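Local coordinates for protein endo-beta-1,4-glucanase (cellulase B) (Bacillus halodurans, PDB 4V2X) that hydrolyses beta-1,4-glucan chains as a three-module family 5 endoglucanase, its family 46 carbohydrate-binding module aiding breakdown of xyloglucan and beta-1,3-1,4-glucans, at residues E101-I106 and E375-M380; N254-I259 and R311-V316. One frame throughout, in Å; residues are numbered along the deposited sequence.

Contact 1. Residues E101-I106 and E375-M380; sequences EGYKSI and ELFDMM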
loop_
_atom_site.group_PDB
_atom_site.type_symbol
_atom_site.label_atom_id
_atom_site.label_comp_id
_atom_site.label_asym_id
_atom_site.label_seq_id
_atom_site.Cartn_x
_atom_site.Cartn_y
_atom_site.Cartn_z
ATOM N N GLU A 101 -33.429 22.624 15.412
ATOM C CA GLU A 101 -32.481 23.668 15.020
ATOM C C GLU A 101 -32.056 23.560 13.550
ATOM O O GLU A 101 -31.449 24.489 13.017
ATOM C CB GLU A 101 -31.244 23.654 15.931
ATOM C CG GLU A 101 -31.499 24.110 17.364
ATOM C CD GLU A 101 -32.024 25.531 17.451
ATOM O OE1 GLU A 101 -31.290 26.470 17.101
ATOM O OE2 GLU A 101 -33.180 25.708 17.887
ATOM N N GLY A 102 -32.356 22.435 12.902
ATOM C CA GLY A 102 -32.148 22.281 11.462
ATOM C C GLY A 102 -31.099 21.252 11.067
ATOM O O GLY A 102 -30.811 21.086 9.879
ATOM N N TYR A 103 -30.530 20.562 12.052
ATOM C CA TYR A 103 -29.588 19.481 11.777
ATOM C C TYR A 103 -30.311 18.288 11.166
ATOM O O TYR A 103 -31.407 17.930 11.597
ATOM C CB TYR A 103 -28.797 19.104 13.041
ATOM C CG TYR A 103 -27.823 20.200 13.414
ATOM C CD1 TYR A 103 -26.643 20.370 12.700
ATOM C CD2 TYR A 103 -28.101 21.098 14.441
ATOM C CE1 TYR A 103 -25.761 21.388 13.009
ATOM C CE2 TYR A 103 -27.223 22.128 14.755
ATOM C CZ TYR A 103 -26.056 22.269 14.039
ATOM O OH TYR A 103 -25.175 23.287 14.334
ATOM N N LYS A 104 -29.699 17.712 10.132
ATOM C CA LYS A 104 -30.275 16.599 9.380
ATOM C C LYS A 104 -29.545 15.281 9.660
ATOM O O LYS A 104 -29.994 14.215 9.245
ATOM C CB LYS A 104 -30.229 16.897 7.879
ATOM C CG LYS A 104 -31.057 18.099 7.424
ATOM C CD LYS A 104 -32.544 17.892 7.630
ATOM C CE LYS A 104 -33.346 19.062 7.071
ATOM N NZ LYS A 104 -34.800 18.940 7.386
ATOM N N SER A 105 -28.421 15.360 10.363
ATOM C CA SER A 105 -27.661 14.174 10.719
ATOM C C SER A 105 -27.001 14.358 12.080
ATOM O O SER A 105 -26.702 15.480 12.508
ATOM C CB SER A 105 -26.612 13.859 9.654
ATOM O OG SER A 105 -25.725 14.948 9.465
ATOM N N ILE A 106 -26.804 13.236 12.761
ATOM C CA ILE A 106 -26.162 13.224 14.064
ATOM C C ILE A 106 -25.112 12.128 14.079
ATOM O O ILE A 106 -25.379 11.000 13.663
ATOM C CB ILE A 106 -27.179 13.031 15.214
ATOM C CG1 ILE A 106 -26.471 13.082 16.572
ATOM C CG2 ILE A 106 -27.950 11.724 15.068
ATOM C CD1 ILE A 106 -27.419 13.097 17.752
ATOM N N GLU A 375 -24.731 33.999 18.740
ATOM C CA GLU A 375 -24.065 34.647 17.615
ATOM C C GLU A 375 -23.346 33.612 16.749
ATOM O O GLU A 375 -23.426 33.645 15.519
ATOM C CB GLU A 375 -23.089 35.696 18.132
ATOM C CG GLU A 375 -22.627 36.709 17.107
ATOM C CD GLU A 375 -21.713 37.757 17.712
ATOM O OE1 GLU A 375 -21.031 37.442 18.704
ATOM O OE2 GLU A 375 -21.667 38.892 17.176
ATOM N N LEU A 376 -22.669 32.669 17.389
ATOM C CA LEU A 376 -21.991 31.614 16.648
ATOM C C LEU A 376 -22.999 30.748 15.913
ATOM O O LEU A 376 -22.807 30.439 14.731
ATOM C CB LEU A 376 -21.129 30.752 17.571
ATOM C CG LEU A 376 -20.412 29.581 16.895
ATOM C CD1 LEU A 376 -19.448 30.076 15.820
ATOM C CD2 LEU A 376 -19.695 28.752 17.951
ATOM N N PHE A 377 -24.064 30.333 16.599
ATOM C CA PHE A 377 -25.063 29.521 15.933
ATOM C C PHE A 377 -25.699 30.253 14.759
ATOM O O PHE A 377 -25.860 29.672 13.687
ATOM C CB PHE A 377 -26.163 29.021 16.858
ATOM C CG PHE A 377 -27.172 28.194 16.133
ATOM C CD1 PHE A 377 -26.826 26.929 15.667
ATOM C CD2 PHE A 377 -28.425 28.702 15.821
ATOM C CE1 PHE A 377 -27.725 26.176 14.941
ATOM C CE2 PHE A 377 -29.331 27.948 15.098
ATOM C CZ PHE A 377 -28.982 26.682 14.661
ATOM N N ASP A 378 -26.066 31.520 14.960
ATOM C CA ASP A 378 -26.680 32.312 13.901
ATOM C C ASP A 378 -25.774 32.376 12.671
ATOM O O ASP A 378 -26.257 32.317 11.546
ATOM C CB ASP A 378 -27.007 33.732 14.382
ATOM C CG ASP A 378 -28.217 33.780 15.316
ATOM O OD1 ASP A 378 -28.904 32.756 15.503
ATOM O OD2 ASP A 378 -28.477 34.868 15.856
ATOM N N MET A 379 -24.469 32.472 12.894
ATOM C CA MET A 379 -23.516 32.520 11.793
ATOM C C MET A 379 -23.473 31.170 11.088
ATOM O O MET A 379 -23.477 31.113 9.862
ATOM C CB MET A 379 -22.128 32.917 12.282
ATOM C CG MET A 379 -21.086 33.003 11.172
ATOM S SD MET A 379 -21.530 34.143 9.840
ATOM C CE MET A 379 -20.747 35.647 10.423
ATOM N N MET A 380 -23.446 30.087 11.856
ATOM C CA MET A 380 -23.437 28.754 11.247
ATOM C C MET A 380 -24.709 28.517 10.442
ATOM O O MET A 380 -24.641 28.066 9.296
ATOM C CB MET A 380 -23.248 27.665 12.296
ATOM C CG MET A 380 -21.850 27.643 12.868
ATOM S SD MET A 380 -21.505 26.162 13.839
ATOM C CE MET A 380 -22.721 26.296 15.141
#
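Glu101 and Phe377 have the nearest CA atoms between residues 101-106 and helix 374-385, yet these are 9.5 Å apart, and side chains have to bridge the interval. Phe377 does most of this. With CG anti to the backbone N (chi1 180°), its ring reaches out from the helix and inserts its outer end between Glu101 and Tyr103. Glu101 folds back at chi2 (-60°), bringing OE1 to 3.2 Å from CE2 of Phe377, with carboxylate and ring planes 51° apart. The same OE1 accepts a hydrogen bond from NE1 of Trp371, whose ring stacks on that of Phe377, so the indole holds both partners. The carbonyl O of Glu101 lies in the plane of the Phe377 ring, 3.7 Å from CZ, where the weakly positive ring hydrogens suit an oxygen. At Gly102, positive phi and a Schellman motif end helix 92-100, which follows strand 68-70 in the chain, and the chain turns into strand 105-108. This is a beta-alpha-beta crossover of the family 5 (beta/alpha)8 barrel, and the contact ties it to a helix that follows the last barrel strand, 354-357. Past the turn, Tyr103 runs alongside Phe377 in the opposite direction. Its OH meets the Phe377 edge near the ring plane, 3.9 Å from CE1, and Tyr103 CE2 lies 4.1 Å from that same carbon. Met380, one turn further along the helix, crosses the end of the tyrosine and sets its CE methyl 4.0 Å from Tyr103 OH. Trp69 and Trp384 also meet the tyrosine ring, the latter edge-to-face.

Contact 2. Residues N254-I259 and R311-V316; sequences NLYQTI and RGIPVV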
loop_
_atom_site.group_PDB
_atom_site.type_symbol
_atom_site.label_atom_id
_atom_site.label_comp_id
_atom_site.label_asym_id
_atom_site.label_seq_id
_atom_site.Cartn_x
_atom_site.Cartn_y
_atom_site.Cartn_z
ATOM N N ASN A 254 -3.998 7.249 0.100
ATOM C CA ASN A 254 -4.103 5.928 0.709
ATOM C C ASN A 254 -5.546 5.520 0.970
ATOM O O ASN A 254 -5.898 4.359 0.778
ATOM C CB ASN A 254 -3.265 5.840 1.981
ATOM C CG ASN A 254 -1.774 5.919 1.700
ATOM O OD1 ASN A 254 -1.327 5.678 0.584
ATOM N ND2 ASN A 254 -1.002 6.262 2.707
ATOM N N LEU A 255 -6.387 6.458 1.414
ATOM C CA LEU A 255 -7.802 6.146 1.616
ATOM C C LEU A 255 -8.485 5.878 0.275
ATOM O O LEU A 255 -9.338 4.998 0.169
ATOM C CB LEU A 255 -8.527 7.278 2.349
ATOM C CG LEU A 255 -10.045 7.103 2.483
ATOM C CD1 LEU A 255 -10.401 5.826 3.237
ATOM C CD2 LEU A 255 -10.664 8.316 3.162
ATOM N N TYR A 256 -8.133 6.663 -0.736
ATOM C CA TYR A 256 -8.682 6.439 -2.070
ATOM C C TYR A 256 -8.347 5.031 -2.559
ATOM O O TYR A 256 -9.218 4.323 -3.068
ATOM C CB TYR A 256 -8.156 7.466 -3.068
ATOM C CG TYR A 256 -8.737 7.241 -4.439
ATOM C CD1 TYR A 256 -9.956 7.804 -4.795
ATOM C CD2 TYR A 256 -8.095 6.413 -5.358
ATOM C CE1 TYR A 256 -10.506 7.580 -6.044
ATOM C CE2 TYR A 256 -8.644 6.180 -6.608
ATOM C CZ TYR A 256 -9.848 6.769 -6.942
ATOM O OH TYR A 256 -10.401 6.548 -8.189
ATOM N N GLN A 257 -7.088 4.635 -2.393
ATOM C CA GLN A 257 -6.653 3.288 -2.770
ATOM C C GLN A 257 -7.511 2.217 -2.107
ATOM O O GLN A 257 -7.928 1.252 -2.753
ATOM C CB GLN A 257 -5.191 3.067 -2.394
ATOM C CG GLN A 257 -4.193 3.827 -3.255
ATOM C CD GLN A 257 -2.788 3.768 -2.681
ATOM O OE1 GLN A 257 -2.429 2.810 -1.988
ATOM N NE2 GLN A 257 -1.984 4.792 -2.964
ATOM N N THR A 258 -7.783 2.386 -0.817
ATOM C CA THR A 258 -8.593 1.417 -0.084
ATOM C C THR A 258 -10.038 1.388 -0.595
ATOM O O THR A 258 -10.616 0.315 -0.809
ATOM C CB THR A 258 -8.564 1.720 1.427
ATOM O OG1 THR A 258 -7.218 1.598 1.908
ATOM C CG2 THR A 258 -9.472 0.780 2.204
ATOM N N ILE A 259 -10.623 2.565 -0.787
ATOM C CA ILE A 259 -11.994 2.661 -1.273
ATOM C C ILE A 259 -12.101 2.076 -2.684
ATOM O O ILE A 259 -13.042 1.347 -2.975
ATOM C CB ILE A 259 -12.510 4.120 -1.233
ATOM C CG1 ILE A 259 -12.740 4.543 0.217
ATOM C CG2 ILE A 259 -13.806 4.268 -2.026
ATOM C CD1 ILE A 259 -13.037 6.018 0.405
ATOM N N ARG A 311 -14.416 12.702 -8.035
ATOM C CA ARG A 311 -14.378 11.337 -8.590
ATOM C C ARG A 311 -15.579 10.496 -8.157
ATOM O O ARG A 311 -15.598 9.280 -8.375
ATOM C CB ARG A 311 -13.105 10.616 -8.151
ATOM C CG ARG A 311 -11.814 11.241 -8.627
ATOM C CD ARG A 311 -10.626 10.461 -8.078
ATOM N NE ARG A 311 -9.359 11.117 -8.378
ATOM C CZ ARG A 311 -8.220 10.950 -7.703
ATOM N NH1 ARG A 311 -8.150 10.147 -6.639
ATOM N NH2 ARG A 311 -7.131 11.614 -8.092
ATOM N N GLY A 312 -16.569 11.126 -7.536
ATOM C CA GLY A 312 -17.802 10.449 -7.167
ATOM C C GLY A 312 -17.818 9.805 -5.796
ATOM O O GLY A 312 -18.774 9.115 -5.456
ATOM N N ILE A 313 -16.777 10.021 -4.997
ATOM C CA ILE A 313 -16.771 9.513 -3.632
ATOM C C ILE A 313 -17.138 10.675 -2.710
ATOM O O ILE A 313 -16.378 11.629 -2.610
ATOM C CB ILE A 313 -15.395 8.960 -3.229
ATOM C CG1 ILE A 313 -14.964 7.834 -4.182
ATOM C CG2 ILE A 313 -15.435 8.475 -1.789
ATOM C CD1 ILE A 313 -13.483 7.531 -4.142
ATOM N N PRO A 314 -18.311 10.609 -2.058
ATOM C CA PRO A 314 -18.705 11.716 -1.186
ATOM C C PRO A 314 -17.863 11.773 0.084
ATOM O O PRO A 314 -17.268 10.769 0.495
ATOM C CB PRO A 314 -20.165 11.412 -0.859
ATOM C CG PRO A 314 -20.286 9.935 -0.991
ATOM C CD PRO A 314 -19.282 9.499 -2.018
ATOM N N VAL A 315 -17.822 12.959 0.679
ATOM C CA VAL A 315 -17.015 13.219 1.863
ATOM C C VAL A 315 -17.877 13.797 2.970
ATOM O O VAL A 315 -18.637 14.753 2.743
ATOM C CB VAL A 315 -15.871 14.210 1.556
ATOM C CG1 VAL A 315 -15.100 14.572 2.825
ATOM C CG2 VAL A 315 -14.939 13.614 0.513
ATOM N N VAL A 316 -17.752 13.208 4.163
ATOM C CA VAL A 316 -18.307 13.787 5.370
ATOM C C VAL A 316 -17.145 14.303 6.213
ATOM O O VAL A 316 -16.221 13.556 6.546
ATOM C CB VAL A 316 -19.146 12.779 6.178
ATOM C CG1 VAL A 316 -19.513 13.356 7.541
ATOM C CG2 VAL A 316 -20.411 12.407 5.413
#
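Tyr256 presents one face of its ring to the guanidinium of Arg311, which stands on it edge-first rather than lying flat. The two planes are 74° apart, and NH1 hangs almost over the ring centre, 3.5 Å from Tyr256 CD1. This is a cation-pi contact: Arg311 CZ is 4.6 Å from the Tyr256 ring centroid and only 16° off the ring normal. The arginine chain, extended from CG to NE, crosses the tyrosine at about a right angle, and on the way its CD methylene comes 3.5 Å from Tyr256 CE1. Ile313 approaches the ring obliquely, placing CD1 3.5 Å from Tyr256 CE1. That methyl also meets CG2 of Ile259, at 3.9 Å, and so is wedged between two residues one helical turn apart. Ile259 and Ile313 slide past each other in opposite directions, with CD1 of Ile259 4.1 Å from CG2 of Ile313. The tyrosine ring reaches both partners because its CG lies anti to the backbone N (chi1 -179°), which carries it out from the helix. An alanine in place of Tyr256 would probably leave the arginine without its aromatic platform, free to swing into solvent, and uncover one side of the Ile313 methyl. Gly312, with positive phi, closes helix 291-309 in a Schellman motif and turns the chain into strand 315-320 of the (beta/alpha)8 barrel. Helix 249-262 packs against this turn from outside the barrel, with Leu255 touching Phe308 of helix 291-309 and Ile259 resting on Leu267 and Ala269 of strand 267-273.

In the fold
Both contacts belong to the catalytic (beta/alpha)8 barrel and reach its parallel sheet, through strand 105-108 in contact 1 and strand 315-320 in contact 2. Each pairs a helix with the turn that leads from another helix into a barrel strand, and a glycine with positive phi makes that turn in both. Their centres are 27 Å apart and no atoms touch between them. Contact 1 is largely buried, and its chemistry is aromatic, with oxygens meeting ring edges. Contact 2 is only partly buried: an exposed arginine lies over a tyrosine face, with aliphatic packing beneath, and its helix also sends Thr258 to the calcium ligand Asp216.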